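Long-range contacts in periplasmic binding protein/LacI transcriptional regulator (Brachyspira murdochii, PDB 4KQC), which probably binds a carbohydrate as the solute-binding component of an ABC transport system: residues 269-273 and 315-319; 6-10 and 55-61. All coordinates share one frame; numbering follows the deposited sequence.

Contact 1: residues 269-273 and 315-319; sequences VTQDP and KLLYE
One of the links between the two lobes of this periplasmic binding protein meets the C-terminal tail here. Residues 269-273 leave a strand of one lobe and enter a helix of the other, and Leu316 of the tail lies against the bend. The Leu316 side chain carries most of the contact. Leu316 CB sits 3.5 Å from Gln271 O. CG lies beside the backbone N of Leu316 and opposite its carbonyl carbon (chi1 -48°), and from there the two methyls divide. Leu316 CD1 packs on Thr270 CG2 at 3.8 Å, with the two side chains at about a right angle. Leu316 CD2 lies 3.4 Å from Asp272 OD1. That same OD1 caps the next helix through a weak hydrogen bond to Ser275 N, and the methyl shields it on one flank. An alanine in place of Leu316 would probably open a gap between Thr270 CG2 and the Asp272 carboxylate and leave this flank of the helix cap uncovered. The polar link between the segments is a water. It donates to Leu316 O at 2.9 Å and is hydrogen-bonded to Thr270 OG1 at 2.6 Å. It thus satisfies Leu316 O, which stands 3.7 Å from Pro273 CD. Leu317 CD2 adds an apolar touch, 3.9 Å from Thr270 CB. The Gln271 side chain leaves the backbone away from the tail; OE1 is hydrogen-bonded to Thr111 OG1 and NE2 to Asp251 OD1. Pro273, at the start of helix 273-288, rests on Phe18, Thr21 and Val22 of helix 18-33. Strand 301-303 flanks the strand end, with Tyr303 touching both Thr270 and Leu317, and helix 254-261 meets the tail through Leu257.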
loop_
_atom_site.group_PDB
_atom_site.type_symbol
_atom_site.label_atom_id
_atom_site.label_comp_id
_atom_site.label_asym_id
_atom_site.label_seq_id
_atom_site.Cartn_x
_atom_site.Cartn_y
_atom_site.Cartn_z
ATOM N N VAL A 269 6.782 1.110 5.969
ATOM C CA VAL A 269 7.098 -0.078 5.159
ATOM C C VAL A 269 6.997 0.228 3.695
ATOM O O VAL A 269 6.123 0.994 3.296
ATOM C CB VAL A 269 6.214 -1.300 5.519
ATOM C CG1 VAL A 269 6.563 -1.786 6.886
ATOM C CG2 VAL A 269 4.761 -1.004 5.437
ATOM N N THR A 270 7.924 -0.316 2.911
ATOM C CA THR A 270 7.908 -0.095 1.446
ATOM C C THR A 270 7.652 -1.395 0.750
ATOM O O THR A 270 8.057 -2.469 1.181
ATOM C CB THR A 270 9.219 0.518 0.889
ATOM O OG1 THR A 270 9.119 0.746 -0.517
ATOM C CG2 THR A 270 10.455 -0.325 1.162
ATOM N N GLN A 271 6.966 -1.297 -0.359
ATOM C CA GLN A 271 6.836 -2.421 -1.263
ATOM C C GLN A 271 8.055 -2.548 -2.177
ATOM O O GLN A 271 9.002 -1.823 -2.035
ATOM C CB GLN A 271 5.567 -2.278 -2.102
ATOM C CG GLN A 271 4.250 -1.972 -1.365
ATOM C CD GLN A 271 3.093 -1.856 -2.332
ATOM O OE1 GLN A 271 2.720 -2.869 -2.973
ATOM N NE2 GLN A 271 2.543 -0.693 -2.492
ATOM N N ASP A 272 8.028 -3.507 -3.110
ATOM C CA ASP A 272 9.156 -3.737 -4.071
ATOM C C ASP A 272 8.562 -3.614 -5.487
ATOM O O ASP A 272 8.209 -4.634 -6.118
ATOM C CB ASP A 272 9.757 -5.109 -3.848
ATOM C CG ASP A 272 10.999 -5.380 -4.709
ATOM O OD1 ASP A 272 11.359 -4.640 -5.659
ATOM O OD2 ASP A 272 11.739 -6.384 -4.428
ATOM N N PRO A 273 8.357 -2.363 -5.941
ATOM C CA PRO A 273 7.665 -2.150 -7.226
ATOM C C PRO A 273 8.337 -2.819 -8.417
ATOM O O PRO A 273 7.644 -3.407 -9.274
ATOM C CB PRO A 273 7.640 -0.628 -7.362
ATOM C CG PRO A 273 8.696 -0.113 -6.422
ATOM C CD PRO A 273 8.669 -1.077 -5.276
ATOM N N LYS A 315 16.457 2.022 -3.766
ATOM C CA LYS A 315 15.937 1.629 -5.030
ATOM C C LYS A 315 14.437 1.239 -5.005
ATOM O O LYS A 315 13.764 1.296 -6.063
ATOM C CB LYS A 315 16.786 0.507 -5.586
ATOM C CG LYS A 315 16.487 -0.794 -4.914
ATOM C CD LYS A 315 17.302 -1.899 -5.539
ATOM C CE LYS A 315 16.885 -3.185 -4.903
ATOM N NZ LYS A 315 17.597 -4.293 -5.577
ATOM N N LEU A 316 13.886 0.908 -3.826
ATOM C CA LEU A 316 12.448 0.579 -3.691
ATOM C C LEU A 316 11.584 1.822 -3.503
ATOM O O LEU A 316 10.362 1.732 -3.656
ATOM C CB LEU A 316 12.169 -0.282 -2.468
ATOM C CG LEU A 316 13.112 -1.464 -2.356
ATOM C CD1 LEU A 316 12.996 -2.133 -1.010
ATOM C CD2 LEU A 316 12.885 -2.455 -3.477
ATOM N N LEU A 317 12.218 2.926 -3.116
ATOM C CA LEU A 317 11.467 4.191 -2.792
ATOM C C LEU A 317 11.250 5.025 -4.023
ATOM O O LEU A 317 11.955 4.856 -5.068
ATOM C CB LEU A 317 12.211 5.017 -1.723
ATOM C CG LEU A 317 12.681 4.193 -0.516
ATOM C CD1 LEU A 317 13.591 4.973 0.388
ATOM C CD2 LEU A 317 11.486 3.613 0.223
ATOM N N TYR A 318 10.306 5.951 -3.928
ATOM C CA TYR A 318 10.032 6.852 -5.063
ATOM C C TYR A 318 9.691 8.238 -4.496
ATOM O O TYR A 318 9.271 8.378 -3.340
ATOM C CB TYR A 318 8.903 6.264 -5.943
ATOM C CG TYR A 318 7.641 6.097 -5.170
ATOM C CD1 TYR A 318 7.405 4.911 -4.417
ATOM C CD2 TYR A 318 6.714 7.125 -5.091
ATOM C CE1 TYR A 318 6.286 4.793 -3.629
ATOM C CE2 TYR A 318 5.583 7.015 -4.264
ATOM C CZ TYR A 318 5.383 5.846 -3.540
ATOM O OH TYR A 318 4.301 5.738 -2.673
ATOM N N GLU A 319 9.931 9.272 -5.314
ATOM C CA GLU A 319 9.570 10.654 -4.977
ATOM C C GLU A 319 8.139 10.982 -5.315
ATOM O O GLU A 319 7.598 10.482 -6.292
ATOM C CB GLU A 319 10.416 11.654 -5.778
ATOM C CG GLU A 319 11.902 11.431 -5.670
ATOM C CD GLU A 319 12.426 11.884 -4.345
ATOM O OE1 GLU A 319 12.474 13.120 -4.138
ATOM O OE2 GLU A 319 12.813 11.009 -3.534
ATOM O OXT GLU A 319 7.468 11.786 -4.670
HETATM O O HOH W 1 8.245 2.720 -1.922
#

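Contact 2: residues 6-10 and 55-61; sequences YIAVV and LDSEINK
Glu58 OE1 lies at the edge of the Tyr6 ring, near the ring plane; ring and carboxylate planes are 44° apart. Tyr6 OH donates to the syn lone pair of Glu58 OE1 over 2.6 Å. The aliphatic part of Lys61 reaches the ring obliquely, with CD 4.1 Å from CZ of Tyr6. Lys61 NZ forms a salt bridge with Glu58 OE2 at 2.8 Å, on the syn side and 20° out of the carboxylate plane. It also gives a weak hydrogen bond to Tyr6 OH. Both carboxylate oxygens are therefore held, which should fix its rotation. Ser38 OG, from strand 36-40, adds a weak hydrogen bond to Glu58 OE1. Helix 48-60 is the connection of a beta-alpha-beta crossover between strands 36-40 and 66-68, and strand 6-10 lies between those two strands. Helix residues 55-60 run antiparallel to strand 6-10 (172°). Further along the strand, toward Val10, the packing is apolar. Glu58 CB and CG pass Ala8 and Val10, CB 3.8 Å from Ala8 CB; the bend at chi2 then turns the carboxylate toward Tyr6 OH. Val10 CG2 meets both Glu58 CG and Leu55 CD1 at 4.1 Å, and Phe68 of strand 66-68 touches Val10 and Leu55.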
loop_
_atom_site.group_PDB
_atom_site.type_symbol
_atom_site.label_atom_id
_atom_site.label_comp_id
_atom_site.label_asym_id
_atom_site.label_seq_id
_atom_site.Cartn_x
_atom_site.Cartn_y
_atom_site.Cartn_z
ATOM N N TYR A 6 2.950 -11.064 -27.496
ATOM C CA TYR A 6 2.459 -9.782 -27.032
ATOM C C TYR A 6 1.578 -9.951 -25.802
ATOM O O TYR A 6 0.659 -10.731 -25.803
ATOM C CB TYR A 6 1.626 -9.058 -28.114
ATOM C CG TYR A 6 1.033 -7.719 -27.660
ATOM C CD1 TYR A 6 1.777 -6.529 -27.661
ATOM C CD2 TYR A 6 -0.314 -7.631 -27.271
ATOM C CE1 TYR A 6 1.196 -5.331 -27.246
ATOM C CE2 TYR A 6 -0.899 -6.438 -26.856
ATOM C CZ TYR A 6 -0.137 -5.300 -26.877
ATOM O OH TYR A 6 -0.720 -4.126 -26.474
ATOM N N ILE A 7 1.922 -9.198 -24.761
ATOM C CA ILE A 7 1.160 -9.221 -23.504
ATOM C C ILE A 7 0.770 -7.807 -23.092
ATOM O O ILE A 7 1.579 -6.857 -23.135
ATOM C CB ILE A 7 2.005 -9.881 -22.376
ATOM C CG1 ILE A 7 2.113 -11.391 -22.616
ATOM C CG2 ILE A 7 1.371 -9.607 -20.996
ATOM C CD1 ILE A 7 3.081 -12.126 -21.681
ATOM N N ALA A 8 -0.491 -7.628 -22.749
ATOM C CA ALA A 8 -1.023 -6.341 -22.331
ATOM C C ALA A 8 -0.868 -6.183 -20.846
ATOM O O ALA A 8 -1.253 -7.083 -20.073
ATOM C CB ALA A 8 -2.497 -6.270 -22.664
ATOM N N VAL A 9 -0.280 -5.064 -20.450
ATOM C CA VAL A 9 -0.177 -4.701 -19.057
ATOM C C VAL A 9 -0.950 -3.406 -18.794
ATOM O O VAL A 9 -0.586 -2.353 -19.337
ATOM C CB VAL A 9 1.267 -4.521 -18.591
ATOM C CG1 VAL A 9 1.288 -4.186 -17.114
ATOM C CG2 VAL A 9 2.048 -5.807 -18.874
ATOM N N VAL A 10 -2.054 -3.491 -18.036
ATOM C CA VAL A 10 -2.884 -2.340 -17.730
ATOM C C VAL A 10 -2.630 -1.962 -16.292
ATOM O O VAL A 10 -2.961 -2.719 -15.387
ATOM C CB VAL A 10 -4.354 -2.653 -18.035
ATOM C CG1 VAL A 10 -5.215 -1.471 -17.637
ATOM C CG2 VAL A 10 -4.525 -3.046 -19.499
ATOM N N LEU A 55 -8.422 -1.024 -20.904
ATOM C CA LEU A 55 -8.542 -2.487 -20.776
ATOM C C LEU A 55 -9.351 -3.077 -21.972
ATOM O O LEU A 55 -8.919 -4.065 -22.596
ATOM C CB LEU A 55 -9.144 -2.834 -19.424
ATOM C CG LEU A 55 -9.330 -4.335 -19.170
ATOM C CD1 LEU A 55 -8.021 -5.122 -19.323
ATOM C CD2 LEU A 55 -9.862 -4.483 -17.773
ATOM N N ASP A 56 -10.481 -2.466 -22.325
ATOM C CA ASP A 56 -11.189 -2.909 -23.500
ATOM C C ASP A 56 -10.391 -2.896 -24.771
ATOM O O ASP A 56 -10.465 -3.851 -25.558
ATOM C CB ASP A 56 -12.410 -2.033 -23.712
ATOM C CG ASP A 56 -13.589 -2.464 -22.788
ATOM O OD1 ASP A 56 -13.708 -3.677 -22.497
ATOM O OD2 ASP A 56 -14.430 -1.615 -22.420
ATOM N N SER A 57 -9.696 -1.781 -25.005
ATOM C CA SER A 57 -8.834 -1.650 -26.162
ATOM C C SER A 57 -7.768 -2.752 -26.236
ATOM O O SER A 57 -7.510 -3.314 -27.292
ATOM C CB SER A 57 -8.248 -0.217 -26.187
ATOM O OG SER A 57 -9.283 0.750 -26.507
ATOM N N GLU A 58 -7.174 -3.118 -25.101
ATOM C CA GLU A 58 -6.185 -4.149 -25.056
ATOM C C GLU A 58 -6.825 -5.546 -25.283
ATOM O O GLU A 58 -6.228 -6.384 -25.955
ATOM C CB GLU A 58 -5.429 -4.099 -23.706
ATOM C CG GLU A 58 -4.516 -2.894 -23.560
ATOM C CD GLU A 58 -3.438 -2.833 -24.646
ATOM O OE1 GLU A 58 -2.752 -3.832 -24.828
ATOM O OE2 GLU A 58 -3.320 -1.834 -25.426
ATOM N N ILE A 59 -8.002 -5.770 -24.730
ATOM C CA ILE A 59 -8.688 -7.044 -24.932
ATOM C C ILE A 59 -8.913 -7.239 -26.448
ATOM O O ILE A 59 -8.736 -8.329 -27.000
ATOM C CB ILE A 59 -10.029 -7.076 -24.180
ATOM C CG1 ILE A 59 -9.827 -7.087 -22.676
ATOM C CG2 ILE A 59 -10.815 -8.306 -24.620
ATOM C CD1 ILE A 59 -11.054 -6.796 -21.871
ATOM N N ASN A 60 -9.354 -6.191 -27.108
ATOM C CA ASN A 60 -9.624 -6.244 -28.514
ATOM C C ASN A 60 -8.457 -6.631 -29.403
ATOM O O ASN A 60 -8.659 -7.119 -30.542
ATOM C CB ASN A 60 -10.192 -4.890 -28.997
ATOM C CG ASN A 60 -11.547 -4.552 -28.437
ATOM O OD1 ASN A 60 -12.217 -5.381 -27.880
ATOM N ND2 ASN A 60 -11.909 -3.294 -28.525
ATOM N N LYS A 61 -7.223 -6.417 -28.924
ATOM C CA LYS A 61 -5.984 -6.836 -29.601
ATOM C C LYS A 61 -5.687 -8.328 -29.624
ATOM O O LYS A 61 -4.680 -8.763 -30.273
ATOM C CB LYS A 61 -4.790 -6.109 -29.001
ATOM C CG LYS A 61 -4.884 -4.591 -29.152
ATOM C CD LYS A 61 -3.633 -3.927 -28.567
ATOM C CE LYS A 61 -3.647 -2.430 -28.741
ATOM N NZ LYS A 61 -2.468 -1.821 -28.073
#

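Overall arrangement
The chain begins in the lobe built on the parallel sheet. Contact 2 closes the first loop there. Strand 6-10 leads through helix 18-33 and strand 36-40 to helix 48-60, which returns over it. Contact 1 opens much later, at the end of strand 267-270 in the mixed sheet of the other lobe. Its loop passes through helix 273-288 and strand 296-297 of the first lobe, then comes back by strand 301-303 to the C-terminal tail. The two loops follow in series and neither nest nor cross. The centres of contact 1 and contact 2 lie about 27 Å apart. Contact 2 fastens a helix to the sheet within one lobe; contact 1 lies by the lobe junction.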